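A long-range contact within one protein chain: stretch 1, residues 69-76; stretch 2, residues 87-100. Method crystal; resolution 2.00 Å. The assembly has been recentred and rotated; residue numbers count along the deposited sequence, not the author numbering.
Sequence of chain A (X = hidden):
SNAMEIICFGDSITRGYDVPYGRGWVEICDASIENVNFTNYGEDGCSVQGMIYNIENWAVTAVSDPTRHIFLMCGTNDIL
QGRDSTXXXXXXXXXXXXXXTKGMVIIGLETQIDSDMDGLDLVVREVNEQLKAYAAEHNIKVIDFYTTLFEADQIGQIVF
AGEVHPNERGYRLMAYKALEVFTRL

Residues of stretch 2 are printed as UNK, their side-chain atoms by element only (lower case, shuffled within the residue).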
# COMPACT_ATOMS: atom_id res chain seq x y z
N HIS A 69 -8.91 -11.13 -1.08
CA HIS A 69 -8.57 -9.78 -1.40
C HIS A 69 -7.06 -9.63 -1.61
O HIS A 69 -6.25 -10.37 -1.04
CB HIS A 69 -9.10 -8.80 -0.28
CG HIS A 69 -10.60 -8.66 -0.29
ND1 HIS A 69 -11.44 -9.65 0.18
CD2 HIS A 69 -11.40 -7.65 -0.68
CE1 HIS A 69 -12.70 -9.26 0.06
NE2 HIS A 69 -12.70 -8.06 -0.49
N ILE A 70 -6.71 -8.71 -2.46
CA ILE A 70 -5.35 -8.42 -2.84
C ILE A 70 -5.11 -6.95 -2.60
O ILE A 70 -5.68 -6.08 -3.27
CB ILE A 70 -5.05 -8.80 -4.28
CG1 ILE A 70 -5.36 -10.24 -4.50
CG2 ILE A 70 -3.61 -8.48 -4.68
CD1 ILE A 70 -5.47 -10.64 -5.92
N PHE A 71 -4.22 -6.65 -1.65
CA PHE A 71 -3.84 -5.28 -1.40
C PHE A 71 -2.60 -4.89 -2.23
O PHE A 71 -1.69 -5.67 -2.30
CB PHE A 71 -3.51 -5.13 0.11
CG PHE A 71 -2.83 -3.79 0.44
CD1 PHE A 71 -3.61 -2.66 0.70
CD2 PHE A 71 -1.47 -3.63 0.34
CE1 PHE A 71 -3.03 -1.46 0.96
CE2 PHE A 71 -0.89 -2.38 0.59
CZ PHE A 71 -1.69 -1.29 0.87
N LEU A 72 -2.57 -3.73 -2.86
CA LEU A 72 -1.46 -3.25 -3.64
C LEU A 72 -1.15 -1.79 -3.24
O LEU A 72 -2.03 -0.94 -3.13
CB LEU A 72 -1.83 -3.13 -5.13
CG LEU A 72 -2.46 -4.31 -5.74
CD1 LEU A 72 -2.85 -3.99 -7.17
CD2 LEU A 72 -1.40 -5.40 -5.68
N MSE A 73 0.12 -1.50 -3.16
CA MSE A 73 0.56 -0.12 -2.97
C MSE A 73 2.00 0.03 -3.37
O MSE A 73 2.88 -0.73 -2.86
CB MSE A 73 0.35 0.27 -1.47
CG MSE A 73 0.90 1.65 -1.27
SE MSE A 73 0.55 2.29 0.62
CE MSE A 73 1.64 1.03 1.71
N CYS A 74 2.34 0.99 -4.24
CA CYS A 74 3.73 1.13 -4.67
C CYS A 74 3.95 2.48 -5.38
O CYS A 74 3.02 3.21 -5.64
CB CYS A 74 4.08 -0.03 -5.61
SG CYS A 74 5.81 -0.54 -5.54
N GLY A 75 5.19 2.80 -5.68
CA GLY A 75 5.50 3.96 -6.52
C GLY A 75 6.46 4.92 -5.94
O GLY A 75 7.14 5.64 -6.67
N THR A 76 6.60 4.92 -4.61
CA THR A 76 7.63 5.76 -3.99
C THR A 76 8.99 5.65 -4.60
O THR A 76 9.66 6.68 -4.84
CB THR A 76 7.73 5.44 -2.46
OG1 THR A 76 6.49 5.82 -1.88
CG2 THR A 76 8.93 6.14 -1.77
N UNK A 87 3.50 7.98 -15.56
CA UNK A 87 4.11 6.67 -15.60
C UNK A 87 3.64 5.81 -14.38
O UNK A 87 3.21 4.63 -14.52
c UNK A 87 7.24 2.81 -15.02
c UNK A 87 6.23 5.40 -15.45
c UNK A 87 6.73 3.16 -16.29
o UNK A 87 7.69 1.50 -14.79
c UNK A 87 5.63 6.76 -15.65
c UNK A 87 6.23 4.44 -16.49
c UNK A 87 6.72 5.01 -14.20
c UNK A 87 7.22 3.74 -13.99
N UNK A 88 3.74 6.42 -13.19
CA UNK A 88 3.43 5.71 -11.94
C UNK A 88 2.01 5.27 -11.91
O UNK A 88 1.70 4.07 -11.69
c UNK A 88 3.44 5.82 -9.43
c UNK A 88 5.34 6.66 -10.72
c UNK A 88 3.86 6.54 -10.70
N UNK A 89 1.09 6.21 -12.24
CA UNK A 89 -0.31 5.87 -12.28
C UNK A 89 -0.66 4.78 -13.30
O UNK A 89 -1.40 3.85 -12.97
c UNK A 89 -2.66 6.83 -12.79
o UNK A 89 -6.57 5.98 -13.60
c UNK A 89 -3.51 6.39 -11.82
c UNK A 89 -5.27 6.27 -13.37
c UNK A 89 -4.49 6.74 -14.36
c UNK A 89 -1.20 7.13 -12.48
c UNK A 89 -3.18 7.03 -14.08
c UNK A 89 -4.80 6.10 -12.09
N UNK A 90 -0.14 4.90 -14.50
CA UNK A 90 -0.45 3.94 -15.57
C UNK A 90 0.01 2.54 -15.20
O UNK A 90 -0.69 1.53 -15.48
c UNK A 90 -1.75 5.86 -17.38
c UNK A 90 -0.56 5.07 -17.93
c UNK A 90 -2.04 7.15 -18.17
n UNK A 90 -1.77 7.04 -19.64
c UNK A 90 0.27 4.32 -16.89
N UNK A 91 1.19 2.46 -14.60
CA UNK A 91 1.76 1.16 -14.27
C UNK A 91 0.96 0.55 -13.11
O UNK A 91 0.72 -0.67 -13.11
c UNK A 91 3.22 1.31 -13.99
o UNK A 91 3.82 2.10 -15.03
c UNK A 91 3.87 0.02 -13.80
N UNK A 92 0.54 1.37 -12.13
CA UNK A 92 -0.34 0.87 -11.06
C UNK A 92 -1.66 0.34 -11.57
O UNK A 92 -2.13 -0.72 -11.17
c UNK A 92 0.77 1.01 -8.13
c UNK A 92 -0.59 1.99 -10.05
c UNK A 92 0.38 3.48 -8.28
c UNK A 92 0.61 2.21 -9.09
N UNK A 93 -2.28 1.04 -12.52
CA UNK A 93 -3.48 0.50 -13.15
C UNK A 93 -3.30 -0.89 -13.77
O UNK A 93 -4.14 -1.79 -13.57
c UNK A 93 -5.13 0.82 -14.99
c UNK A 93 -4.04 1.49 -14.22
c UNK A 93 -4.54 2.76 -13.56
N UNK A 94 -2.17 -1.11 -14.43
CA UNK A 94 -1.82 -2.43 -14.95
C UNK A 94 -1.75 -3.48 -13.86
O UNK A 94 -2.33 -4.55 -13.93
n UNK A 94 2.94 -1.53 -18.52
c UNK A 94 -0.47 -2.34 -15.64
c UNK A 94 1.84 -2.21 -17.77
c UNK A 94 -0.65 -1.95 -17.09
c UNK A 94 0.59 -1.33 -17.75
N UNK A 95 -1.13 -3.09 -12.76
CA UNK A 95 -1.10 -3.98 -11.60
C UNK A 95 -2.48 -4.30 -11.07
O UNK A 95 -2.77 -5.47 -10.75
c UNK A 95 -0.22 -3.38 -10.53
N UNK A 96 -3.34 -3.28 -11.02
CA UNK A 96 -4.67 -3.43 -10.50
C UNK A 96 -5.51 -4.33 -11.39
O UNK A 96 -6.26 -5.20 -10.90
c UNK A 96 -4.68 -1.19 -9.23
c UNK A 96 -5.01 0.30 -9.32
c UNK A 96 -6.84 -2.20 -10.04
c UNK A 96 -5.36 -2.05 -10.32
N UNK A 97 -5.35 -4.17 -12.69
CA UNK A 97 -6.10 -5.05 -13.69
C UNK A 97 -5.64 -6.48 -13.61
O UNK A 97 -6.46 -7.40 -13.56
o UNK A 97 -6.95 -1.50 -16.94
c UNK A 97 -5.91 -4.51 -15.10
o UNK A 97 -5.23 -2.85 -17.34
c UNK A 97 -6.21 -2.46 -16.62
c UNK A 97 -6.54 -3.14 -15.28
N UNK A 98 -4.33 -6.66 -13.46
CA UNK A 98 -3.80 -8.01 -13.28
C UNK A 98 -4.29 -8.64 -12.00
O UNK A 98 -4.88 -9.73 -12.02
c UNK A 98 -2.28 -7.98 -13.34
c UNK A 98 -0.08 -9.12 -12.90
c UNK A 98 -1.60 -9.30 -13.00
c UNK A 98 -2.02 -10.39 -14.02
N UNK A 99 -4.13 -7.96 -10.85
CA UNK A 99 -4.58 -8.55 -9.60
C UNK A 99 -6.07 -8.85 -9.58
O UNK A 99 -6.52 -9.82 -8.95
c UNK A 99 -4.17 -7.61 -8.42
N UNK A 100 -6.86 -8.04 -10.28
CA UNK A 100 -8.32 -8.25 -10.33
C UNK A 100 -8.77 -9.57 -10.90
O UNK A 100 -9.88 -10.02 -10.59
c UNK A 100 -9.03 -7.19 -11.16
o UNK A 100 -8.94 -6.01 -10.41

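Position 87 has one carbon leading to a six-carbon ring that bears one oxygen. It does not reach stretch 1. It is Tyr 87.

Position 88 has three side-chain carbons, one carrying the other two. CA-to-CB points toward stretch 1, and one methyl packs against Gly 75. The fork at CB makes it Val 88. Val 88 CG1 lies 4.0 Å from Gly 75 CA.

Position 89 again has a carbon, a six-carbon ring and one oxygen. It is out of reach of stretch 1. It is Tyr 89.

Position 90 has four carbons in a row ending in nitrogen. It is exposed and touches nothing on stretch 1. It is Lys 90.

Position 91 has one carbon carrying an oxygen and a carbon. The side chain does not touch stretch 1. That pattern is Thr 91. Thr 91 OG1 donates a hydrogen bond to Tyr 87 O at 2.7 Å, one turn back, so the hydroxyl is satisfied within the helix.

Position 92 has four carbons, forked at the second. Its CA-to-CB bond points toward stretch 1, and its terminal methyls pack against Cys 74. The late fork gives Leu 92. Leu 92 CD1 lies 3.7 Å from Cys 74 O, while Leu 92 CD2 lies 4.3 Å from Cys 74 CB.

Position 93 has three carbons forked at CB and is out of reach. It is Val 93.

Position 94 has four carbons in a row and a terminal nitrogen. It is exposed and touches a crystal neighbour instead of stretch 1. It is Lys 94.

Position 95 has a single carbon, CB, and its CA-to-CB bond points toward stretch 1. The CB of position 95 lies 4.3 Å from Leu 72 CD1. It is Ala 95.

Position 96 has four carbons, forked at the first, with one arm two carbons long. This is Ile 96. CA-to-CB points sideways, yet Ile 96 CG1 packs 3.9 Å from Leu 72 CD1.

Position 97 has three carbons, the third carrying two oxygens. Its CA-to-CB bond points away, and it is exposed. It is Glu 97.

Position 98 has four carbons, forked at the second. Its CA-to-CB bond points sideways, and it makes no contact with stretch 1. It is Leu 98.

Position 99 has one carbon, CB, 3.9 Å from Ile 70 CG2 and 4.1 Å from Leu 72 CD1. It is Ala 99. Ile 70 CD1 also lies 3.3 Å from Ala 99 O, so the isoleucine meets the helix backbone as well as Ala 99 CB.

Position 100 has one carbon and one oxygen, and its CA-to-CB bond points away. The side chain does not touch stretch 1. It is Ser 100, and Ser 100 OG donates a hydrogen bond to Ile 96 O at 2.8 Å.

The strand and helix run nearly antiparallel, at 169°. No hydrogen bond joins them; the contact is apolar packing. The CA-to-CB bonds of Ile 70 and Leu 72 point toward the helix, while that of Phe 71 between them points away, as is usual along a strand. The helix answers with positions spaced three or four apart: Val 88, Leu 92, Ala 95 and Ala 99. At Gly 75, a CB would sit 2.9 Å from Val 88 CG1, a clash. Its backbone angles also call for glycine in their own right.

Stretch 2 (87-100) YVYKTLVKAIELAS
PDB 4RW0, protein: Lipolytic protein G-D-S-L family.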